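Local coordinates for adenosine monophosphate-protein transferase FICD homolog (PDB 5JJ6) that belongs to the Fic/DOC family and combines a largely helical Fido domain with an N-terminal helical region, at residues D75-V79 / D325-R331; L116-F120 / I341-I345; Y142-I147 / I305-R311. All coordinates share one frame; numbering follows the deposited sequence.

Contact 1: residues D75-V79 / D325-R331; sequences DQCYV and DLRPFVR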
loop_
_atom_site.group_PDB
_atom_site.type_symbol
_atom_site.label_atom_id
_atom_site.label_comp_id
_atom_site.label_asym_id
_atom_site.label_seq_id
_atom_site.Cartn_x
_atom_site.Cartn_y
_atom_site.Cartn_z
ATOM N N ASP B 75 9.607 9.682 -44.360
ATOM C CA ASP B 75 8.250 9.187 -44.205
ATOM C C ASP B 75 7.600 9.721 -42.914
ATOM O O ASP B 75 6.441 10.121 -42.915
ATOM C CB ASP B 75 8.252 7.664 -44.224
ATOM C CG ASP B 75 6.905 7.084 -43.900
ATOM O OD1 ASP B 75 6.594 6.946 -42.690
ATOM O OD2 ASP B 75 6.161 6.757 -44.846
ATOM N N GLN B 76 8.353 9.743 -41.819
ATOM C CA GLN B 76 7.833 10.294 -40.555
ATOM C C GLN B 76 7.425 11.773 -40.652
ATOM O O GLN B 76 6.381 12.185 -40.105
ATOM C CB GLN B 76 8.853 10.065 -39.445
ATOM C CG GLN B 76 8.693 8.680 -38.900
ATOM C CD GLN B 76 7.289 8.462 -38.374
ATOM O OE1 GLN B 76 6.858 9.169 -37.467
ATOM N NE2 GLN B 76 6.553 7.521 -38.960
ATOM N N CYS B 77 8.269 12.567 -41.309
ATOM C CA CYS B 77 7.925 13.950 -41.617
ATOM C C CYS B 77 6.606 14.061 -42.395
ATOM O O CYS B 77 5.743 14.880 -42.047
ATOM C CB CYS B 77 9.038 14.623 -42.424
ATOM S SG CYS B 77 10.523 15.034 -41.495
ATOM N N TYR B 78 6.456 13.260 -43.455
ATOM C CA TYR B 78 5.232 13.337 -44.263
ATOM C C TYR B 78 4.005 12.941 -43.443
ATOM O O TYR B 78 2.948 13.571 -43.541
ATOM C CB TYR B 78 5.328 12.459 -45.506
ATOM C CG TYR B 78 6.510 12.772 -46.392
ATOM C CD1 TYR B 78 6.983 14.069 -46.520
ATOM C CD2 TYR B 78 7.159 11.758 -47.098
ATOM C CE1 TYR B 78 8.073 14.352 -47.324
ATOM C CE2 TYR B 78 8.236 12.029 -47.901
ATOM C CZ TYR B 78 8.691 13.325 -48.008
ATOM O OH TYR B 78 9.775 13.595 -48.799
ATOM N N VAL B 79 4.150 11.908 -42.619
ATOM C CA VAL B 79 3.039 11.455 -41.795
ATOM C C VAL B 79 2.599 12.547 -40.823
ATOM O O VAL B 79 1.391 12.794 -40.664
ATOM C CB VAL B 79 3.397 10.182 -41.005
ATOM C CG1 VAL B 79 2.274 9.827 -40.026
ATOM C CG2 VAL B 79 3.676 9.015 -41.957
ATOM N N ASP B 325 -0.270 6.539 -36.137
ATOM C CA ASP B 325 0.870 5.756 -36.575
ATOM C C ASP B 325 1.608 5.035 -35.439
ATOM O O ASP B 325 2.361 5.641 -34.673
ATOM C CB ASP B 325 1.821 6.660 -37.345
ATOM C CG ASP B 325 2.887 5.892 -38.060
ATOM O OD1 ASP B 325 2.801 4.646 -38.026
ATOM O OD2 ASP B 325 3.794 6.524 -38.664
ATOM N N LEU B 326 1.390 3.730 -35.339
ATOM C CA LEU B 326 2.004 2.933 -34.296
ATOM C C LEU B 326 3.392 2.452 -34.681
ATOM O O LEU B 326 4.027 1.735 -33.926
ATOM C CB LEU B 326 1.126 1.739 -33.949
ATOM C CG LEU B 326 0.211 2.039 -32.773
ATOM C CD1 LEU B 326 -0.732 0.906 -32.499
ATOM C CD2 LEU B 326 1.057 2.330 -31.523
ATOM N N ARG B 327 3.860 2.809 -35.866
ATOM C CA ARG B 327 5.117 2.245 -36.350
ATOM C C ARG B 327 6.339 2.744 -35.575
ATOM O O ARG B 327 7.192 1.937 -35.220
ATOM C CB ARG B 327 5.287 2.509 -37.858
ATOM C CG ARG B 327 4.197 1.839 -38.732
ATOM C CD ARG B 327 4.348 2.258 -40.171
ATOM N NE ARG B 327 4.328 3.713 -40.257
ATOM C CZ ARG B 327 4.725 4.410 -41.311
ATOM N NH1 ARG B 327 5.202 3.785 -42.373
ATOM N NH2 ARG B 327 4.684 5.732 -41.286
ATOM N N PRO B 328 6.427 4.058 -35.287
ATOM C CA PRO B 328 7.586 4.495 -34.500
ATOM C C PRO B 328 7.734 3.768 -33.162
ATOM O O PRO B 328 8.850 3.391 -32.787
ATOM C CB PRO B 328 7.309 5.981 -34.274
ATOM C CG PRO B 328 6.497 6.388 -35.422
ATOM C CD PRO B 328 5.619 5.208 -35.730
ATOM N N PHE B 329 6.622 3.560 -32.469
ATOM C CA PHE B 329 6.652 2.870 -31.186
ATOM C C PHE B 329 7.113 1.428 -31.376
ATOM O O PHE B 329 7.983 0.956 -30.645
ATOM C CB PHE B 329 5.282 2.911 -30.517
ATOM C CG PHE B 329 5.251 2.286 -29.155
ATOM C CD1 PHE B 329 6.136 2.689 -28.170
ATOM C CD2 PHE B 329 4.331 1.295 -28.858
ATOM C CE1 PHE B 329 6.111 2.110 -26.897
ATOM C CE2 PHE B 329 4.293 0.713 -27.596
ATOM C CZ PHE B 329 5.185 1.123 -26.608
ATOM N N VAL B 330 6.559 0.743 -32.373
ATOM C CA VAL B 330 6.990 -0.620 -32.667
ATOM C C VAL B 330 8.491 -0.679 -32.918
ATOM O O VAL B 330 9.174 -1.575 -32.429
ATOM C CB VAL B 330 6.251 -1.208 -33.888
ATOM C CG1 VAL B 330 6.966 -2.449 -34.401
ATOM C CG2 VAL B 330 4.819 -1.535 -33.521
ATOM N N ARG B 331 8.991 0.287 -33.672
ATOM C CA ARG B 331 10.407 0.370 -33.972
ATOM C C ARG B 331 11.201 0.580 -32.701
ATOM O O ARG B 331 12.300 0.042 -32.546
ATOM C CB ARG B 331 10.687 1.499 -34.973
ATOM C CG ARG B 331 10.150 1.229 -36.390
ATOM C CD ARG B 331 10.617 2.281 -37.378
ATOM N NE ARG B 331 9.602 3.273 -37.687
ATOM C CZ ARG B 331 8.958 3.332 -38.844
ATOM N NH1 ARG B 331 9.245 2.466 -39.795
ATOM N NH2 ARG B 331 8.039 4.260 -39.065
#
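D75 and R327 carry the charged part of the contact: R327 NH2 donates to the syn lone pair of D75 OD1 at 2.7 Å, a bent bond (136°) to an oxygen at the guanidinium's edge, tilted 28° from its plane. With its chain bent at chi3 (-55°), R327 also grips D325 side-on, one nitrogen to each oxygen, NE binding OD1 at 2.9 Å and NH2 binding OD2 at 2.9 Å. D325 OD1 additionally caps the start of helix 327-346 by accepting from R327 N, so the carboxylate is held both to backbone and to guanidinium.

An amide-to-carboxylate hydrogen bond adds one link. Q76 NE2 reaches D325 OD2 at 2.9 Å, with the acceptor in the amide plane; it comes nearly along the C-O bond direction, slightly to the other side of the carboxylate plane from R327 NH2, so OD2 serves two donors.

Carbon atoms pack against the polar groups: V79 CG2 lies at the edge of the R327 guanidinium, 3.5 Å from NH2, and P328 CG approaches Q76 OE1 at 3.5 Å.

D75 OD2 has a second partner in T98, and R331 pairs with D106, both on helix 89-120. That helix also touches D75 and R327 through V102, while V320 of helix 311-321 packs on Q76 and D325.

Contact 2: residues L116-F120 / I341-I345; sequences LRDEF and IQRYI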
loop_
_atom_site.group_PDB
_atom_site.type_symbol
_atom_site.label_atom_id
_atom_site.label_comp_id
_atom_site.label_asym_id
_atom_site.label_seq_id
_atom_site.Cartn_x
_atom_site.Cartn_y
_atom_site.Cartn_z
ATOM N N LEU B 116 17.854 -12.793 -33.744
ATOM C CA LEU B 116 18.719 -12.561 -32.599
ATOM C C LEU B 116 18.085 -13.124 -31.314
ATOM O O LEU B 116 18.793 -13.590 -30.410
ATOM C CB LEU B 116 19.010 -11.073 -32.475
ATOM C CG LEU B 116 19.945 -10.633 -31.369
ATOM C CD1 LEU B 116 21.296 -11.299 -31.585
ATOM C CD2 LEU B 116 20.082 -9.123 -31.403
ATOM N N ARG B 117 16.751 -13.140 -31.260
ATOM C CA ARG B 117 16.053 -13.793 -30.149
ATOM C C ARG B 117 16.274 -15.291 -30.214
ATOM O O ARG B 117 16.506 -15.931 -29.194
ATOM C CB ARG B 117 14.546 -13.505 -30.147
ATOM C CG ARG B 117 13.774 -14.394 -29.154
ATOM C CD ARG B 117 12.345 -14.692 -29.579
ATOM N NE ARG B 117 12.292 -15.520 -30.780
ATOM C CZ ARG B 117 11.201 -15.699 -31.525
ATOM N NH1 ARG B 117 10.056 -15.110 -31.191
ATOM N NH2 ARG B 117 11.255 -16.469 -32.610
ATOM N N ASP B 118 16.181 -15.857 -31.414
ATOM C CA ASP B 118 16.404 -17.290 -31.556
ATOM C C ASP B 118 17.815 -17.666 -31.128
ATOM O O ASP B 118 18.020 -18.737 -30.551
ATOM C CB ASP B 118 16.146 -17.755 -32.990
ATOM C CG ASP B 118 14.678 -17.723 -33.348
ATOM O OD1 ASP B 118 13.846 -17.838 -32.421
ATOM O OD2 ASP B 118 14.355 -17.605 -34.552
ATOM N N GLU B 119 18.786 -16.784 -31.349
ATOM C CA GLU B 119 20.134 -17.136 -30.925
ATOM C C GLU B 119 20.388 -16.764 -29.451
ATOM O O GLU B 119 21.359 -17.222 -28.839
ATOM C CB GLU B 119 21.158 -16.473 -31.859
ATOM C CG GLU B 119 22.393 -15.897 -31.179
ATOM C CD GLU B 119 23.372 -15.275 -32.151
ATOM O OE1 GLU B 119 23.209 -15.487 -33.378
ATOM O OE2 GLU B 119 24.309 -14.587 -31.685
ATOM N N PHE B 120 19.459 -16.034 -28.839
ATOM C CA PHE B 120 19.501 -15.859 -27.383
ATOM C C PHE B 120 19.092 -17.138 -26.655
ATOM O O PHE B 120 19.664 -17.481 -25.622
ATOM C CB PHE B 120 18.604 -14.698 -26.943
ATOM C CG PHE B 120 18.348 -14.650 -25.457
ATOM C CD1 PHE B 120 19.327 -14.201 -24.581
ATOM C CD2 PHE B 120 17.118 -15.035 -24.936
ATOM C CE1 PHE B 120 19.092 -14.147 -23.202
ATOM C CE2 PHE B 120 16.872 -14.985 -23.562
ATOM C CZ PHE B 120 17.862 -14.539 -22.695
ATOM N N ILE B 341 18.523 -8.307 -25.518
ATOM C CA ILE B 341 19.121 -9.553 -25.960
ATOM C C ILE B 341 20.616 -9.351 -26.136
ATOM O O ILE B 341 21.412 -10.184 -25.737
ATOM C CB ILE B 341 18.504 -10.039 -27.274
ATOM C CG1 ILE B 341 17.024 -10.344 -27.065
ATOM C CG2 ILE B 341 19.196 -11.286 -27.755
ATOM C CD1 ILE B 341 16.297 -10.747 -28.319
ATOM N N GLN B 342 20.987 -8.208 -26.691
ATOM C CA GLN B 342 22.383 -7.879 -26.914
ATOM C C GLN B 342 23.139 -7.798 -25.589
ATOM O O GLN B 342 24.293 -8.203 -25.507
ATOM C CB GLN B 342 22.519 -6.573 -27.689
ATOM C CG GLN B 342 23.829 -6.462 -28.440
ATOM C CD GLN B 342 24.000 -7.606 -29.428
ATOM O OE1 GLN B 342 24.418 -8.705 -29.059
ATOM N NE2 GLN B 342 23.638 -7.362 -30.687
ATOM N N ARG B 343 22.498 -7.233 -24.570
ATOM C CA ARG B 343 23.081 -7.181 -23.229
ATOM C C ARG B 343 23.461 -8.580 -22.773
ATOM O O ARG B 343 24.581 -8.806 -22.311
ATOM C CB ARG B 343 22.107 -6.568 -22.222
ATOM C CG ARG B 343 22.752 -6.112 -20.944
ATOM C CD ARG B 343 21.773 -5.357 -20.060
ATOM N NE ARG B 343 21.899 -5.792 -18.667
ATOM C CZ ARG B 343 21.229 -6.814 -18.142
ATOM N NH1 ARG B 343 21.408 -7.146 -16.870
ATOM N NH2 ARG B 343 20.376 -7.507 -18.892
ATOM N N TYR B 344 22.532 -9.525 -22.904
ATOM C CA TYR B 344 22.855 -10.898 -22.506
ATOM C C TYR B 344 23.893 -11.583 -23.401
ATOM O O TYR B 344 24.826 -12.208 -22.907
ATOM C CB TYR B 344 21.588 -11.753 -22.461
ATOM C CG TYR B 344 20.624 -11.335 -21.382
ATOM C CD1 TYR B 344 20.775 -11.807 -20.088
ATOM C CD2 TYR B 344 19.570 -10.471 -21.647
ATOM C CE1 TYR B 344 19.906 -11.440 -19.086
ATOM C CE2 TYR B 344 18.694 -10.092 -20.644
ATOM C CZ TYR B 344 18.869 -10.586 -19.366
ATOM O OH TYR B 344 18.015 -10.232 -18.354
ATOM N N ILE B 345 23.748 -11.427 -24.712
ATOM C CA ILE B 345 24.639 -12.043 -25.690
ATOM C C ILE B 345 26.088 -11.584 -25.524
ATOM O O ILE B 345 26.996 -12.404 -25.405
ATOM C CB ILE B 345 24.177 -11.713 -27.142
ATOM C CG1 ILE B 345 22.873 -12.441 -27.499
ATOM C CG2 ILE B 345 25.290 -11.973 -28.153
ATOM C CD1 ILE B 345 22.836 -13.883 -27.083
#
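I341 and F120 lie at the closest pairing of the two backbones, with CA atoms 6.5 Å apart. The CG2 branch of I341 fits between L116 and F120, 3.7 Å from L116 CG and 3.6 Å from F120 CB; CD1, at the end of its CG1 branch, instead reaches R117, 3.7 Å from R117 CB. F120 holds CG anti to its backbone nitrogen (chi1 167°), which carries the ring across to segment 341-345 of helix 327-346. There F120 CE1 meets Y344 CB at 3.5 Å, with CB near the plane of the F120 ring. The two rings meet obliquely, centroids 5.4 Å apart and planes at 59°. I345 CD1 lies 3.9 Å from F120 CA, so I341 and I345, one turn apart, both contact F120 near its CA and CB.

Polar groups lie farther out. The hydroxyl of Y344 is hydrogen-bonded to T136, which probably helps hold the far end of the ring that F120 touches, and R117 grips OD1 of its own neighbour D118 with two nitrogens.

The axes of segments 116-120 and 341-345 approach to 10.1 Å and cross at 40°, and the side chains that meet between them are mostly apolar. F301 and P302, in a loop, cover I341, and M132 of helix 127-148 packs on Y344.

Contact 3: residues Y142-I147 / I305-R311; sequences YHTVAI and ILPVETR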
loop_
_atom_site.group_PDB
_atom_site.type_symbol
_atom_site.label_atom_id
_atom_site.label_comp_id
_atom_site.label_asym_id
_atom_site.label_seq_id
_atom_site.Cartn_x
_atom_site.Cartn_y
_atom_site.Cartn_z
ATOM N N TYR B 142 14.418 -0.165 -11.786
ATOM C CA TYR B 142 15.016 1.154 -11.874
ATOM C C TYR B 142 14.466 1.909 -13.052
ATOM O O TYR B 142 13.923 3.007 -12.894
ATOM C CB TYR B 142 16.529 1.099 -12.016
ATOM C CG TYR B 142 17.066 2.453 -12.411
ATOM C CD1 TYR B 142 16.900 3.547 -11.568
ATOM C CD2 TYR B 142 17.738 2.646 -13.608
ATOM C CE1 TYR B 142 17.373 4.792 -11.912
ATOM C CE2 TYR B 142 18.223 3.897 -13.958
ATOM C CZ TYR B 142 18.036 4.966 -13.103
ATOM O OH TYR B 142 18.505 6.222 -13.433
ATOM N N HIS B 143 14.625 1.333 -14.242
ATOM C CA HIS B 143 14.255 2.081 -15.429
ATOM C C HIS B 143 12.752 2.371 -15.498
ATOM O O HIS B 143 12.341 3.520 -15.737
ATOM C CB HIS B 143 14.716 1.328 -16.660
ATOM C CG HIS B 143 16.174 1.494 -16.941
ATOM N ND1 HIS B 143 16.717 2.688 -17.358
ATOM C CD2 HIS B 143 17.206 0.626 -16.837
ATOM C CE1 HIS B 143 18.022 2.545 -17.514
ATOM N NE2 HIS B 143 18.343 1.304 -17.205
ATOM N N THR B 144 11.930 1.363 -15.227
ATOM C CA THR B 144 10.496 1.566 -15.336
ATOM C C THR B 144 9.954 2.582 -14.313
ATOM O O THR B 144 8.968 3.245 -14.604
ATOM C CB THR B 144 9.707 0.242 -15.223
ATOM O OG1 THR B 144 8.360 0.452 -15.680
ATOM C CG2 THR B 144 9.692 -0.303 -13.791
ATOM N N VAL B 145 10.539 2.699 -13.120
ATOM C CA VAL B 145 10.036 3.714 -12.187
ATOM C C VAL B 145 10.666 5.101 -12.428
ATOM O O VAL B 145 10.028 6.138 -12.204
ATOM C CB VAL B 145 10.243 3.297 -10.713
ATOM C CG1 VAL B 145 9.534 1.978 -10.447
ATOM C CG2 VAL B 145 11.719 3.220 -10.357
ATOM N N ALA B 146 11.916 5.112 -12.873
ATOM C CA ALA B 146 12.604 6.351 -13.196
ATOM C C ALA B 146 11.850 7.052 -14.324
ATOM O O ALA B 146 11.667 8.267 -14.281
ATOM C CB ALA B 146 14.057 6.080 -13.603
ATOM N N ILE B 147 11.382 6.278 -15.307
ATOM C CA ILE B 147 10.628 6.846 -16.430
ATOM C C ILE B 147 9.357 7.578 -15.972
ATOM O O ILE B 147 8.979 8.603 -16.538
ATOM C CB ILE B 147 10.221 5.741 -17.442
ATOM C CG1 ILE B 147 11.226 5.634 -18.574
ATOM C CG2 ILE B 147 8.880 6.019 -18.040
ATOM C CD1 ILE B 147 10.928 4.485 -19.491
ATOM N N ILE B 305 13.720 -3.865 -21.385
ATOM C CA ILE B 305 13.939 -2.679 -20.602
ATOM C C ILE B 305 13.921 -1.458 -21.502
ATOM O O ILE B 305 14.776 -1.297 -22.369
ATOM C CB ILE B 305 15.261 -2.780 -19.821
ATOM C CG1 ILE B 305 15.148 -3.883 -18.771
ATOM C CG2 ILE B 305 15.605 -1.457 -19.148
ATOM C CD1 ILE B 305 16.411 -4.078 -17.978
ATOM N N LEU B 306 12.908 -0.619 -21.306
ATOM C CA LEU B 306 12.834 0.679 -21.972
ATOM C C LEU B 306 13.548 1.692 -21.093
ATOM O O LEU B 306 12.999 2.132 -20.074
ATOM C CB LEU B 306 11.375 1.099 -22.215
ATOM C CG LEU B 306 10.436 -0.002 -22.687
ATOM C CD1 LEU B 306 8.985 0.478 -22.734
ATOM C CD2 LEU B 306 10.899 -0.486 -24.043
ATOM N N PRO B 307 14.787 2.041 -21.462
ATOM C CA PRO B 307 15.624 2.828 -20.551
ATOM C C PRO B 307 15.148 4.267 -20.391
ATOM O O PRO B 307 14.580 4.844 -21.320
ATOM C CB PRO B 307 17.011 2.752 -21.197
ATOM C CG PRO B 307 16.762 2.489 -22.612
ATOM C CD PRO B 307 15.500 1.679 -22.695
ATOM N N VAL B 308 15.377 4.820 -19.199
ATOM C CA VAL B 308 14.878 6.139 -18.826
ATOM C C VAL B 308 15.638 7.205 -19.595
ATOM O O VAL B 308 15.114 8.280 -19.843
ATOM C CB VAL B 308 14.983 6.371 -17.304
ATOM C CG1 VAL B 308 16.446 6.315 -16.839
ATOM C CG2 VAL B 308 14.309 7.684 -16.901
ATOM N N GLU B 309 16.869 6.885 -19.987
ATOM C CA GLU B 309 17.670 7.749 -20.851
ATOM C C GLU B 309 16.963 8.016 -22.182
ATOM O O GLU B 309 17.282 8.970 -22.886
ATOM C CB GLU B 309 19.035 7.123 -21.140
ATOM C CG GLU B 309 20.006 7.108 -19.978
ATOM C CD GLU B 309 19.927 5.837 -19.127
ATOM O OE1 GLU B 309 19.239 4.861 -19.535
ATOM O OE2 GLU B 309 20.573 5.823 -18.048
ATOM N N THR B 310 16.051 7.132 -22.566
ATOM C CA THR B 310 15.355 7.300 -23.831
ATOM C C THR B 310 13.899 7.765 -23.626
ATOM O O THR B 310 13.074 7.697 -24.556
ATOM C CB THR B 310 15.390 5.996 -24.650
ATOM O OG1 THR B 310 14.541 5.010 -24.049
ATOM C CG2 THR B 310 16.807 5.468 -24.712
ATOM N N ARG B 311 13.606 8.243 -22.412
ATOM C CA ARG B 311 12.256 8.685 -22.047
ATOM C C ARG B 311 11.579 9.534 -23.157
ATOM O O ARG B 311 10.450 9.244 -23.568
ATOM C CB ARG B 311 12.293 9.451 -20.724
ATOM C CG ARG B 311 10.938 9.948 -20.282
ATOM C CD ARG B 311 10.998 10.572 -18.923
ATOM N NE ARG B 311 9.674 10.803 -18.350
ATOM C CZ ARG B 311 9.067 11.985 -18.308
ATOM N NH1 ARG B 311 9.658 13.060 -18.819
ATOM N NH2 ARG B 311 7.864 12.093 -17.756
#
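H143 and V308 join a helix whose sequence matches the start of the inhibitory motif of Fic proteins, probably the inhibitory helix, to the loop that leads into helix 311-321. V308 N donates to H143 ND1 at 3.1 Å; the bond is fairly straight (162°), though the donor is tilted 26° from the imidazole plane. This use of ND1 as acceptor orients the ring, whose CE1 then faces E309 OE1 at 3.3 Å while its CD2 meets I305 CG2 at 3.5 Å. One face of the imidazole is covered by Y142, with CD2 above the ring centre, and P307 CA approaches obliquely.

The sequence from T144 onward, TVAI, matches the beginning of the (S/T)xxxE(G/N) pattern of inhibitory helices in the Fic family. T144 O accepts a hydrogen bond from R289 on helix 284-297, and the R289 side chain also packs against I147 and L306; R286 of the same helix touches T144.

Apolar packing continues along the helix. V308 has CG1 between its backbone nitrogen and carbonyl carbon (chi1 62°), which leaves CG2 to meet A146 CB at 3.7 Å while CG1 turns to the hydroxyl end of Y142. The I147 and V308 side chains run antiparallel alongside one another, I147 CG1 lying 4.0 Å from V308 CB. From the extended side chain of R311, NE donates to I147 O at 2.9 Å in the carbonyl plane, tying the first turn of helix 311-321 to helix 127-148.

Contacts 1 and 2 both use helix 327-346, near its start and near its end, with centres 26 Å apart; their other halves lie on successive helices, 71-84 and 89-120. The chemistry changes along that shared helix, from a salt-bridge network between mostly buried residues in contact 1 to apolar packing in contact 2, which lies farther from the chain centre. Contact 3 is the surface member yet covers the most area, 445 Å² against 384 and 211 Å², and it pairs a helix with a loop, mixing apolar packing with hydrogen bonds that involve backbone atoms. Its nearest atoms come within about 5 Å of each of the others without touching.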